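Local coordinates for protein aerobactin synthase IucA (Klebsiella pneumoniae subsp. pneumoniae, PDB 5JM8) that probably catalyses an ATP-dependent condensation step in building the siderophore aerobactin, as a magnesium- and ATP-binding synthetase of the NRPS-independent type, at residues A[141-146]-A[172-177]; A[145-150]-A[367-372]; A[363-368]-A[427-432]. All coordinates share one frame; numbering follows the deposited sequence.

Contact 1 of 3, residues A[141-146]-A[172-177]; sequences AEQALL and DFAPHF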
loop_
_atom_site.group_PDB
_atom_site.type_symbol
_atom_site.label_atom_id
_atom_site.label_comp_id
_atom_site.label_asym_id
_atom_site.label_seq_id
_atom_site.Cartn_x
_atom_site.Cartn_y
_atom_site.Cartn_z
ATOM N N ALA A 141 -4.516 -16.029 -9.026
ATOM C CA ALA A 141 -5.410 -17.130 -9.363
ATOM C C ALA A 141 -5.334 -17.466 -10.849
ATOM O O ALA A 141 -5.395 -18.632 -11.230
ATOM C CB ALA A 141 -6.841 -16.789 -8.973
ATOM N N GLU A 142 -5.191 -16.440 -11.681
ATOM C CA GLU A 142 -5.194 -16.626 -13.128
ATOM C C GLU A 142 -3.969 -17.379 -13.624
ATOM O O GLU A 142 -3.968 -17.894 -14.739
ATOM C CB GLU A 142 -5.275 -15.277 -13.842
ATOM C CG GLU A 142 -6.634 -14.605 -13.767
ATOM C CD GLU A 142 -7.740 -15.424 -14.401
ATOM O OE1 GLU A 142 -7.461 -16.158 -15.368
ATOM O OE2 GLU A 142 -8.891 -15.334 -13.925
ATOM N N GLN A 143 -2.925 -17.424 -12.802
ATOM C CA GLN A 143 -1.682 -18.089 -13.179
ATOM C C GLN A 143 -1.380 -19.295 -12.297
ATOM O O GLN A 143 -0.293 -19.867 -12.373
ATOM C CB GLN A 143 -0.517 -17.100 -13.120
ATOM C CG GLN A 143 -0.616 -15.982 -14.146
ATOM C CD GLN A 143 0.583 -15.056 -14.115
ATOM O OE1 GLN A 143 1.179 -14.825 -13.061
ATOM N NE2 GLN A 143 0.948 -14.525 -15.276
ATOM N N ALA A 144 -2.350 -19.688 -11.477
ATOM C CA ALA A 144 -2.155 -20.780 -10.529
ATOM C C ALA A 144 -2.658 -22.114 -11.071
ATOM O O ALA A 144 -2.544 -23.142 -10.402
ATOM C CB ALA A 144 -2.844 -20.457 -9.212
ATOM N N LEU A 145 -3.215 -22.099 -12.279
ATOM C CA LEU A 145 -3.688 -23.328 -12.909
ATOM C C LEU A 145 -2.562 -24.018 -13.678
ATOM O O LEU A 145 -2.132 -23.542 -14.730
ATOM C CB LEU A 145 -4.865 -23.033 -13.846
ATOM C CG LEU A 145 -5.504 -24.240 -14.546
ATOM C CD1 LEU A 145 -6.189 -25.149 -13.542
ATOM C CD2 LEU A 145 -6.480 -23.789 -15.619
ATOM N N LEU A 146 -2.098 -25.146 -13.147
ATOM C CA LEU A 146 -1.008 -25.903 -13.756
ATOM C C LEU A 146 -1.499 -27.209 -14.372
ATOM O O LEU A 146 -0.821 -27.794 -15.212
ATOM C CB LEU A 146 0.082 -26.202 -12.723
ATOM C CG LEU A 146 0.783 -25.004 -12.080
ATOM C CD1 LEU A 146 1.912 -25.498 -11.189
ATOM C CD2 LEU A 146 1.304 -24.020 -13.129
ATOM N N ASP A 172 1.540 -20.519 -16.973
ATOM C CA ASP A 172 2.019 -21.584 -16.098
ATOM C C ASP A 172 3.242 -21.171 -15.275
ATOM O O ASP A 172 3.316 -21.459 -14.081
ATOM C CB ASP A 172 2.342 -22.833 -16.927
ATOM C CG ASP A 172 1.159 -23.309 -17.756
ATOM O OD1 ASP A 172 0.608 -22.501 -18.531
ATOM O OD2 ASP A 172 0.778 -24.492 -17.632
ATOM N N PHE A 173 4.189 -20.485 -15.913
ATOM C CA PHE A 173 5.434 -20.081 -15.256
ATOM C C PHE A 173 5.298 -18.696 -14.630
ATOM O O PHE A 173 6.284 -18.098 -14.195
ATOM C CB PHE A 173 6.595 -20.098 -16.258
ATOM C CG PHE A 173 6.888 -21.462 -16.824
ATOM C CD1 PHE A 173 6.050 -22.030 -17.768
ATOM C CD2 PHE A 173 8.003 -22.174 -16.416
ATOM C CE1 PHE A 173 6.315 -23.281 -18.292
ATOM C CE2 PHE A 173 8.275 -23.425 -16.938
ATOM C CZ PHE A 173 7.428 -23.979 -17.875
ATOM N N ALA A 174 4.063 -18.202 -14.591
ATOM C CA ALA A 174 3.742 -16.904 -14.004
ATOM C C ALA A 174 4.594 -15.770 -14.573
ATOM O O ALA A 174 5.207 -15.014 -13.816
ATOM C CB ALA A 174 3.898 -16.966 -12.493
ATOM N N PRO A 175 4.631 -15.638 -15.908
ATOM C CA PRO A 175 5.450 -14.590 -16.510
ATOM C C PRO A 175 4.699 -13.283 -16.680
ATOM O O PRO A 175 3.502 -13.208 -16.410
ATOM C CB PRO A 175 5.799 -15.178 -17.871
ATOM C CG PRO A 175 4.558 -15.918 -18.242
ATOM C CD PRO A 175 3.990 -16.469 -16.945
ATOM N N HIS A 176 5.412 -12.261 -17.134
ATOM C CA HIS A 176 4.781 -11.018 -17.539
ATOM C C HIS A 176 5.650 -10.333 -18.582
ATOM O O HIS A 176 6.844 -10.615 -18.692
ATOM C CB HIS A 176 4.547 -10.106 -16.339
ATOM C CG HIS A 176 5.795 -9.737 -15.602
ATOM N ND1 HIS A 176 6.287 -10.478 -14.549
ATOM C CD2 HIS A 176 6.642 -8.692 -15.755
ATOM C CE1 HIS A 176 7.390 -9.912 -14.093
ATOM N NE2 HIS A 176 7.626 -8.826 -14.807
ATOM N N PHE A 177 5.043 -9.448 -19.361
ATOM C CA PHE A 177 5.762 -8.757 -20.421
ATOM C C PHE A 177 5.017 -7.505 -20.865
ATOM O O PHE A 177 3.790 -7.453 -20.785
ATOM C CB PHE A 177 5.972 -9.691 -21.614
ATOM C CG PHE A 177 4.706 -10.321 -22.119
ATOM C CD1 PHE A 177 3.841 -9.610 -22.934
ATOM C CD2 PHE A 177 4.382 -11.625 -21.782
ATOM C CE1 PHE A 177 2.677 -10.183 -23.400
ATOM C CE2 PHE A 177 3.218 -12.204 -22.247
ATOM C CZ PHE A 177 2.364 -11.482 -23.057
HETATM O O HOH W 1 1.293 -26.760 -16.601
#

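Contact 2 of 3, residues A[145-150]-A[367-372]; sequences LLVGHA and LTQAAP. With ATP (adenosine-5'-triphosphate), chain I.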
loop_
_atom_site.group_PDB
_atom_site.type_symbol
_atom_site.label_atom_id
_atom_site.label_comp_id
_atom_site.label_asym_id
_atom_site.label_seq_id
_atom_site.Cartn_x
_atom_site.Cartn_y
_atom_site.Cartn_z
ATOM N N LEU A 145 -3.215 -22.099 -12.279
ATOM C CA LEU A 145 -3.688 -23.328 -12.909
ATOM C C LEU A 145 -2.562 -24.018 -13.678
ATOM O O LEU A 145 -2.132 -23.542 -14.730
ATOM C CB LEU A 145 -4.865 -23.033 -13.846
ATOM C CG LEU A 145 -5.504 -24.240 -14.546
ATOM C CD1 LEU A 145 -6.189 -25.149 -13.542
ATOM C CD2 LEU A 145 -6.480 -23.789 -15.619
ATOM N N LEU A 146 -2.098 -25.146 -13.147
ATOM C CA LEU A 146 -1.008 -25.903 -13.756
ATOM C C LEU A 146 -1.499 -27.209 -14.372
ATOM O O LEU A 146 -0.821 -27.794 -15.212
ATOM C CB LEU A 146 0.082 -26.202 -12.723
ATOM C CG LEU A 146 0.783 -25.004 -12.080
ATOM C CD1 LEU A 146 1.912 -25.498 -11.189
ATOM C CD2 LEU A 146 1.304 -24.020 -13.129
ATOM N N VAL A 147 -2.670 -27.669 -13.946
ATOM C CA VAL A 147 -3.237 -28.907 -14.469
ATOM C C VAL A 147 -4.001 -28.648 -15.759
ATOM O O VAL A 147 -3.983 -29.467 -16.676
ATOM C CB VAL A 147 -4.183 -29.575 -13.451
ATOM C CG1 VAL A 147 -4.859 -30.794 -14.067
ATOM C CG2 VAL A 147 -3.422 -29.967 -12.197
ATOM N N GLY A 148 -4.680 -27.508 -15.819
ATOM C CA GLY A 148 -5.475 -27.157 -16.979
ATOM C C GLY A 148 -6.864 -27.754 -16.879
ATOM O O GLY A 148 -7.381 -27.946 -15.780
ATOM N N HIS A 149 -7.467 -28.049 -18.027
ATOM C CA HIS A 149 -8.799 -28.646 -18.067
ATOM C C HIS A 149 -8.775 -30.051 -17.472
ATOM O O HIS A 149 -8.032 -30.919 -17.932
ATOM C CB HIS A 149 -9.324 -28.690 -19.500
ATOM C CG HIS A 149 -10.813 -28.806 -19.594
ATOM N ND1 HIS A 149 -11.523 -29.810 -18.976
ATOM C CD2 HIS A 149 -11.725 -28.041 -20.238
ATOM C CE1 HIS A 149 -12.811 -29.658 -19.231
ATOM N NE2 HIS A 149 -12.960 -28.591 -19.995
ATOM N N ALA A 150 -9.594 -30.270 -16.450
ATOM C CA ALA A 150 -9.531 -31.498 -15.668
ATOM C C ALA A 150 -10.049 -32.702 -16.446
ATOM O O ALA A 150 -9.725 -33.843 -16.115
ATOM C CB ALA A 150 -10.315 -31.333 -14.374
ATOM N N LEU A 367 -9.252 -22.776 -8.246
ATOM C CA LEU A 367 -9.572 -23.143 -6.872
ATOM C C LEU A 367 -9.886 -24.627 -6.772
ATOM O O LEU A 367 -9.398 -25.323 -5.882
ATOM C CB LEU A 367 -10.757 -22.321 -6.358
ATOM C CG LEU A 367 -10.568 -20.805 -6.331
ATOM C CD1 LEU A 367 -11.884 -20.118 -6.021
ATOM C CD2 LEU A 367 -9.509 -20.412 -5.314
ATOM N N THR A 368 -10.706 -25.105 -7.699
ATOM C CA THR A 368 -11.124 -26.499 -7.715
ATOM C C THR A 368 -9.985 -27.444 -8.082
ATOM O O THR A 368 -9.972 -28.597 -7.649
ATOM C CB THR A 368 -12.251 -26.720 -8.715
ATOM O OG1 THR A 368 -11.767 -26.417 -10.027
ATOM C CG2 THR A 368 -13.441 -25.832 -8.390
ATOM N N GLN A 369 -9.051 -26.948 -8.894
ATOM C CA GLN A 369 -7.923 -27.741 -9.393
ATOM C C GLN A 369 -7.275 -28.585 -8.306
ATOM O O GLN A 369 -6.931 -28.087 -7.231
ATOM C CB GLN A 369 -6.864 -26.825 -10.025
ATOM C CG GLN A 369 -5.484 -27.484 -10.241
ATOM C CD GLN A 369 -4.424 -26.509 -10.730
ATOM O OE1 GLN A 369 -3.714 -26.779 -11.698
ATOM N NE2 GLN A 369 -4.305 -25.376 -10.054
ATOM N N ALA A 370 -7.105 -29.870 -8.600
ATOM C CA ALA A 370 -6.422 -30.771 -7.689
ATOM C C ALA A 370 -4.974 -30.327 -7.534
ATOM O O ALA A 370 -4.317 -29.969 -8.510
ATOM C CB ALA A 370 -6.498 -32.199 -8.193
ATOM N N ALA A 371 -4.488 -30.336 -6.299
ATOM C CA ALA A 371 -3.125 -29.913 -6.018
ATOM C C ALA A 371 -2.117 -30.839 -6.696
ATOM O O ALA A 371 -2.212 -32.059 -6.556
ATOM C CB ALA A 371 -2.888 -29.881 -4.527
ATOM N N PRO A 372 -1.154 -30.265 -7.441
ATOM C CA PRO A 372 -0.114 -31.109 -8.039
ATOM C C PRO A 372 0.664 -31.930 -7.013
ATOM O O PRO A 372 1.107 -33.034 -7.329
ATOM C CB PRO A 372 0.803 -30.095 -8.729
ATOM C CG PRO A 372 -0.080 -28.946 -9.037
ATOM C CD PRO A 372 -1.050 -28.867 -7.900
HETATM P PG ATP I . -11.157 -15.614 -22.244
HETATM O O1G ATP I . -9.912 -14.782 -22.067
HETATM O O2G ATP I . -11.818 -15.996 -20.942
HETATM O O3G ATP I . -12.123 -15.061 -23.264
HETATM P PB ATP I . -11.209 -17.894 -24.048
HETATM O O1B ATP I . -10.046 -18.553 -24.747
HETATM O O2B ATP I . -12.191 -17.070 -24.852
HETATM O O3B ATP I . -10.620 -17.034 -22.808
HETATM P PA ATP I . -12.527 -20.428 -23.837
HETATM O O1A ATP I . -12.694 -20.273 -25.327
HETATM O O2A ATP I . -13.696 -20.877 -22.995
HETATM O O3A ATP I . -12.019 -19.025 -23.230
HETATM O "O5'" ATP I . -11.301 -21.415 -23.513
HETATM C "C5'" ATP I . -10.986 -21.655 -22.146
HETATM C "C4'" ATP I . -9.500 -21.919 -21.945
HETATM O "O4'" ATP I . -9.284 -22.209 -20.562
HETATM C "C3'" ATP I . -8.985 -23.105 -22.746
HETATM O "O3'" ATP I . -7.801 -22.725 -23.459
HETATM C "C2'" ATP I . -8.689 -24.190 -21.729
HETATM O "O2'" ATP I . -7.456 -24.854 -22.001
HETATM C "C1'" ATP I . -8.613 -23.460 -20.398
HETATM N N9 ATP I . -9.265 -24.224 -19.312
HETATM C C8 ATP I . -8.636 -24.636 -18.199
HETATM N N7 ATP I . -9.487 -25.312 -17.387
HETATM C C5 ATP I . -10.688 -25.333 -17.991
HETATM C C6 ATP I . -12.022 -25.881 -17.672
HETATM N N6 ATP I . -12.208 -26.551 -16.510
HETATM N N1 ATP I . -13.015 -25.687 -18.570
HETATM C C2 ATP I . -12.816 -25.018 -19.722
HETATM N N3 ATP I . -11.626 -24.496 -20.070
HETATM C C4 ATP I . -10.541 -24.616 -19.263
#

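Contact 3 of 3, residues A[363-368]-A[427-432]; sequences VLVSLT and HQQNIL. With MG (magnesium ion), chain J; ATP (adenosine-5'-triphosphate), chain I.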
loop_
_atom_site.group_PDB
_atom_site.type_symbol
_atom_site.label_atom_id
_atom_site.label_comp_id
_atom_site.label_asym_id
_atom_site.label_seq_id
_atom_site.Cartn_x
_atom_site.Cartn_y
_atom_site.Cartn_z
ATOM N N VAL A 363 -10.658 -16.813 -10.376
ATOM C CA VAL A 363 -11.283 -17.689 -11.353
ATOM C C VAL A 363 -11.485 -19.057 -10.702
ATOM O O VAL A 363 -10.590 -19.584 -10.041
ATOM C CB VAL A 363 -10.444 -17.812 -12.641
ATOM C CG1 VAL A 363 -9.098 -18.473 -12.352
ATOM C CG2 VAL A 363 -11.216 -18.573 -13.706
ATOM N N LEU A 364 -12.676 -19.618 -10.882
ATOM C CA LEU A 364 -13.082 -20.820 -10.161
ATOM C C LEU A 364 -12.176 -22.017 -10.451
ATOM O O LEU A 364 -11.888 -22.814 -9.556
ATOM C CB LEU A 364 -14.533 -21.163 -10.515
ATOM C CG LEU A 364 -15.156 -22.402 -9.866
ATOM C CD1 LEU A 364 -15.197 -22.265 -8.354
ATOM C CD2 LEU A 364 -16.554 -22.648 -10.427
ATOM N N VAL A 365 -11.720 -22.127 -11.696
ATOM C CA VAL A 365 -10.990 -23.307 -12.152
ATOM C C VAL A 365 -9.677 -23.518 -11.395
ATOM O O VAL A 365 -9.213 -24.647 -11.241
ATOM C CB VAL A 365 -10.690 -23.219 -13.667
ATOM C CG1 VAL A 365 -9.745 -22.065 -13.971
ATOM C CG2 VAL A 365 -10.111 -24.528 -14.174
ATOM N N SER A 366 -9.083 -22.430 -10.924
ATOM C CA SER A 366 -7.826 -22.511 -10.192
ATOM C C SER A 366 -8.055 -23.019 -8.770
ATOM O O SER A 366 -7.171 -23.627 -8.167
ATOM C CB SER A 366 -7.139 -21.144 -10.161
ATOM O OG SER A 366 -6.876 -20.683 -11.474
ATOM N N LEU A 367 -9.252 -22.776 -8.246
ATOM C CA LEU A 367 -9.572 -23.143 -6.872
ATOM C C LEU A 367 -9.886 -24.627 -6.772
ATOM O O LEU A 367 -9.398 -25.323 -5.882
ATOM C CB LEU A 367 -10.757 -22.321 -6.358
ATOM C CG LEU A 367 -10.568 -20.805 -6.331
ATOM C CD1 LEU A 367 -11.884 -20.118 -6.021
ATOM C CD2 LEU A 367 -9.509 -20.412 -5.314
ATOM N N THR A 368 -10.706 -25.105 -7.699
ATOM C CA THR A 368 -11.124 -26.499 -7.715
ATOM C C THR A 368 -9.985 -27.444 -8.082
ATOM O O THR A 368 -9.972 -28.597 -7.649
ATOM C CB THR A 368 -12.251 -26.720 -8.715
ATOM O OG1 THR A 368 -11.767 -26.417 -10.027
ATOM C CG2 THR A 368 -13.441 -25.832 -8.390
ATOM N N HIS A 427 -18.148 -21.267 -18.109
ATOM C CA HIS A 427 -17.124 -22.248 -17.774
ATOM C C HIS A 427 -16.736 -22.115 -16.316
ATOM O O HIS A 427 -17.142 -21.186 -15.624
ATOM C CB HIS A 427 -15.856 -22.072 -18.616
ATOM C CG HIS A 427 -16.023 -22.388 -20.065
ATOM N ND1 HIS A 427 -16.284 -21.423 -21.014
ATOM C CD2 HIS A 427 -15.939 -23.560 -20.736
ATOM C CE1 HIS A 427 -16.363 -21.990 -22.205
ATOM N NE2 HIS A 427 -16.155 -23.285 -22.064
ATOM N N GLN A 428 -15.917 -23.050 -15.865
ATOM C CA GLN A 428 -15.199 -22.899 -14.615
ATOM C C GLN A 428 -14.118 -21.830 -14.765
ATOM O O GLN A 428 -13.545 -21.357 -13.782
ATOM C CB GLN A 428 -14.578 -24.225 -14.225
ATOM C CG GLN A 428 -14.303 -24.371 -12.770
ATOM C CD GLN A 428 -13.688 -25.710 -12.439
ATOM O OE1 GLN A 428 -13.167 -25.896 -11.347
ATOM N NE2 GLN A 428 -13.751 -26.654 -13.377
ATOM N N GLN A 429 -13.839 -21.470 -16.015
ATOM C CA GLN A 429 -12.831 -20.471 -16.342
ATOM C C GLN A 429 -13.461 -19.112 -16.673
ATOM O O GLN A 429 -12.773 -18.092 -16.676
ATOM C CB GLN A 429 -11.973 -20.966 -17.513
ATOM C CG GLN A 429 -10.778 -20.077 -17.848
ATOM C CD GLN A 429 -11.025 -19.135 -19.015
ATOM O OE1 GLN A 429 -12.040 -19.222 -19.705
ATOM N NE2 GLN A 429 -10.081 -18.230 -19.243
ATOM N N ASN A 430 -14.764 -19.102 -16.951
ATOM C CA ASN A 430 -15.492 -17.857 -17.193
ATOM C C ASN A 430 -16.122 -17.316 -15.918
ATOM O O ASN A 430 -16.663 -16.213 -15.908
ATOM C CB ASN A 430 -16.577 -18.065 -18.246
ATOM C CG ASN A 430 -16.011 -18.330 -19.621
ATOM O OD1 ASN A 430 -14.825 -18.117 -19.869
ATOM N ND2 ASN A 430 -16.861 -18.789 -20.530
ATOM N N ILE A 431 -16.050 -18.104 -14.850
ATOM C CA ILE A 431 -16.611 -17.717 -13.564
ATOM C C ILE A 431 -15.550 -17.143 -12.632
ATOM O O ILE A 431 -14.655 -17.862 -12.181
ATOM C CB ILE A 431 -17.282 -18.917 -12.872
ATOM C CG1 ILE A 431 -18.543 -19.319 -13.633
ATOM C CG2 ILE A 431 -17.644 -18.575 -11.431
ATOM C CD1 ILE A 431 -19.072 -20.696 -13.274
ATOM N N LEU A 432 -15.666 -15.849 -12.341
ATOM C CA LEU A 432 -14.846 -15.216 -11.317
ATOM C C LEU A 432 -15.671 -15.103 -10.040
ATOM O O LEU A 432 -16.714 -14.446 -10.013
ATOM C CB LEU A 432 -14.355 -13.843 -11.773
ATOM C CG LEU A 432 -13.620 -13.816 -13.116
ATOM C CD1 LEU A 432 -13.308 -12.387 -13.541
ATOM C CD2 LEU A 432 -12.344 -14.642 -13.048
HETATM MG MG MG J . -13.440 -18.315 -21.274
HETATM P PG ATP I . -11.157 -15.614 -22.244
HETATM O O1G ATP I . -9.912 -14.782 -22.067
HETATM O O2G ATP I . -11.818 -15.996 -20.942
HETATM O O3G ATP I . -12.123 -15.061 -23.264
HETATM P PB ATP I . -11.209 -17.894 -24.048
HETATM O O1B ATP I . -10.046 -18.553 -24.747
HETATM O O2B ATP I . -12.191 -17.070 -24.852
HETATM O O3B ATP I . -10.620 -17.034 -22.808
HETATM P PA ATP I . -12.527 -20.428 -23.837
HETATM O O1A ATP I . -12.694 -20.273 -25.327
HETATM O O2A ATP I . -13.696 -20.877 -22.995
HETATM O O3A ATP I . -12.019 -19.025 -23.230
HETATM O "O5'" ATP I . -11.301 -21.415 -23.513
HETATM C "C5'" ATP I . -10.986 -21.655 -22.146
HETATM C "C4'" ATP I . -9.500 -21.919 -21.945
HETATM O "O4'" ATP I . -9.284 -22.209 -20.562
HETATM C "C3'" ATP I . -8.985 -23.105 -22.746
HETATM O "O3'" ATP I . -7.801 -22.725 -23.459
HETATM C "C2'" ATP I . -8.689 -24.190 -21.729
HETATM O "O2'" ATP I . -7.456 -24.854 -22.001
HETATM C "C1'" ATP I . -8.613 -23.460 -20.398
HETATM N N9 ATP I . -9.265 -24.224 -19.312
HETATM C C8 ATP I . -8.636 -24.636 -18.199
HETATM N N7 ATP I . -9.487 -25.312 -17.387
HETATM C C5 ATP I . -10.688 -25.333 -17.991
HETATM C C6 ATP I . -12.022 -25.881 -17.672
HETATM N N6 ATP I . -12.208 -26.551 -16.510
HETATM N N1 ATP I . -13.015 -25.687 -18.570
HETATM C C2 ATP I . -12.816 -25.018 -19.722
HETATM N N3 ATP I . -11.626 -24.496 -20.070
HETATM C C4 ATP I . -10.541 -24.616 -19.263
#

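Contact 1 of 3, residues A[141-146]-A[172-177]
Gln-143 lies along the backbone of Ala-174 and Pro-175, with its carboxamide spanning the two residues. Its CG stands anti to the carbonyl carbon (chi1 -66°), and the chain beyond is extended (chi2 -177°), so the amide is carried the full length of the side chain. Gln-143 OE1 comes to 3.4 Å from Ala-174 CA and 3.5 Å from Ala-174 CB. On the other branch, Gln-143 NE2 donates to Pro-175 O at 3.1 Å. That bond is moderately straight, with 148° at the hydrogen, and it lies in the carbonyl plane and close to the amide plane of Gln-143. A long neutral amide suits this place because it can offer an N-H to a loop carbonyl without burying a charge. Ala-174, with left-handed helical backbone angles, offers its CA and small methyl to the oxygen branch.

At the other end the meeting is apolar against polar: Leu-146 CD2 rests 3.4 Å from Asp-172 O and 4.1 Å from Asp-172 CB. A water finishes this end, donating to Leu-146 O at 2.7 Å and to Asp-172 OD2 at 2.5 Å, so the carboxylate is tied to the backbone indirectly. The carbonyls of Gln-143 and Asp-172 both accept from Arg-125 NH1, which joins the two segments.

The contact joins the turn leaving helix 138-142 to the loop between helix 163-169 and strand 177-185. Strand 258-261 packs against Gln-143, Pro-175 and His-176, helix 101-124 lies against Asp-172 and Phe-173, and His-176 reaches Glu-133 of the second subunit.

Contact 2 of 3, residues A[145-150]-A[367-372]
Gln-369, where the chain turns out of helix 364-368, sends its side chain into the loop 145-150. Its CB passes 4.0 Å from Leu-145 CD1. With CG anti to the backbone N (chi1 164°) and the chain extended beyond, Gln-369 CG packs at 3.8 Å on Val-147 CG2, so the aliphatic part passes Leu-145 and Val-147, crossing each obliquely. CD follows close to Leu-145 CD1. At the tip OE1 is gripped twice by the backbone. Leu-146 N donates to Gln-369 OE1 at 2.7 Å, in the carbonyl plane and onto a lone pair. Val-147 N donates to Gln-369 OE1 at 2.6 Å, nearly along the C=O axis. The second bond is the straighter, 156° at the hydrogen against 141°. The other tip atom, NE2, donates to Ala-144 O, and with both branches used the amide cannot flip without losing its bonds. Glutamine fits because one side chain must supply an acceptor and a donor to neighbouring peptides. Methyls of Leu-145 and Val-147 screen it, and Val-147 CG2 sits tightly at 3.2 Å from Gln-369 OE1.

Beyond the fixed turn, Gly-148 has backbone angles at which a CB would be pressed against the preceding carbonyl. His-149 then lays one ring face over the adenine, ATP C6 standing 3.4 Å above the ring plane toward its rim, and Leu-145 CD2 meets ATP C8 at 3.5 Å. A side-chain amide bonded to successive peptides is consistent with a fixed loop at the adenine end of this synthetase's ATP pocket, where a flat histidine and an aliphatic leucine border the purine.

Contact 3 of 3, residues A[363-368]-A[427-432]
The imidazole of His-427 has ATP O2A over one face, 3.0 Å from His-427 CE1, and Asn-430 CG at its edge in the ring plane. Two carboxamides face the metal. That of Gln-429 turns OE1 onto the magnesium ion at 2.3 Å, its chain bent at chi2 (-99°). Its NE2 bonds to Thr-263 OG1 and only weakly to ATP O2G. Asn-430 brings OD1 to the metal at 2.0 Å, and its ND2 is held by Leu-425 O, which leaves the oxygen facing the ion.

Behind this site, strand 360-363 pairs antiparallel with strand 431-435 at the edge of a mixed sheet, Val-363 and Leu-432 forming a non-hydrogen-bonded pair. Val-363 CB touches Leu-432 CD2 at 3.7 Å, branched aliphatics filling the same face. Leu-364 N, entering the helix, donates to Ile-431 O at 2.9 Å, nearly along the C=O axis (175°). Val-365 N reaches Gln-428 O in a weak bond. Gln-428 stretches out from the loop, CG anti to its backbone N; the side chains of Gln-428 and Leu-364 cross at about a right angle, their CG atoms 3.6 Å apart. Val-365 brings CG2 to the N7/N6 edge of the adenine, 3.4 Å from ATP N7, a place where a compact methyl fits beside the base.

Asp-447 completes the protein's part of the metal site, and ATP O3A also binds the ion. Neutral amide oxygens beside one carboxylate would leave much of the magnesium charge to be balanced by the triphosphate, consistent with an ion that orients and polarises the phosphates for an ATP-dependent ligase.

The three contacts form a compact cluster near the centre of the folded chain, with centres 10 to 14 Å apart. Contacts 1 and 2 begin on the same run of chain after helix 138-142 and share Leu-145 and Leu-146; contacts 2 and 3 share Leu-367 and Thr-368 of helix 364-368. Ala-141 O with Ser-366 OG probably adds a hydrogen bond between contacts 1 and 3. Along the chain, contact 1 closes early, contact 2 spans 216 intervening residues, and contact 3 brings in the region of 427-432. Contacts 2 and 3 both meet the adenine, and contact 3 also reaches the phosphates and the magnesium ion, so distant sequence converges on one ATP site, while contact 1 links it to the subunit interface side.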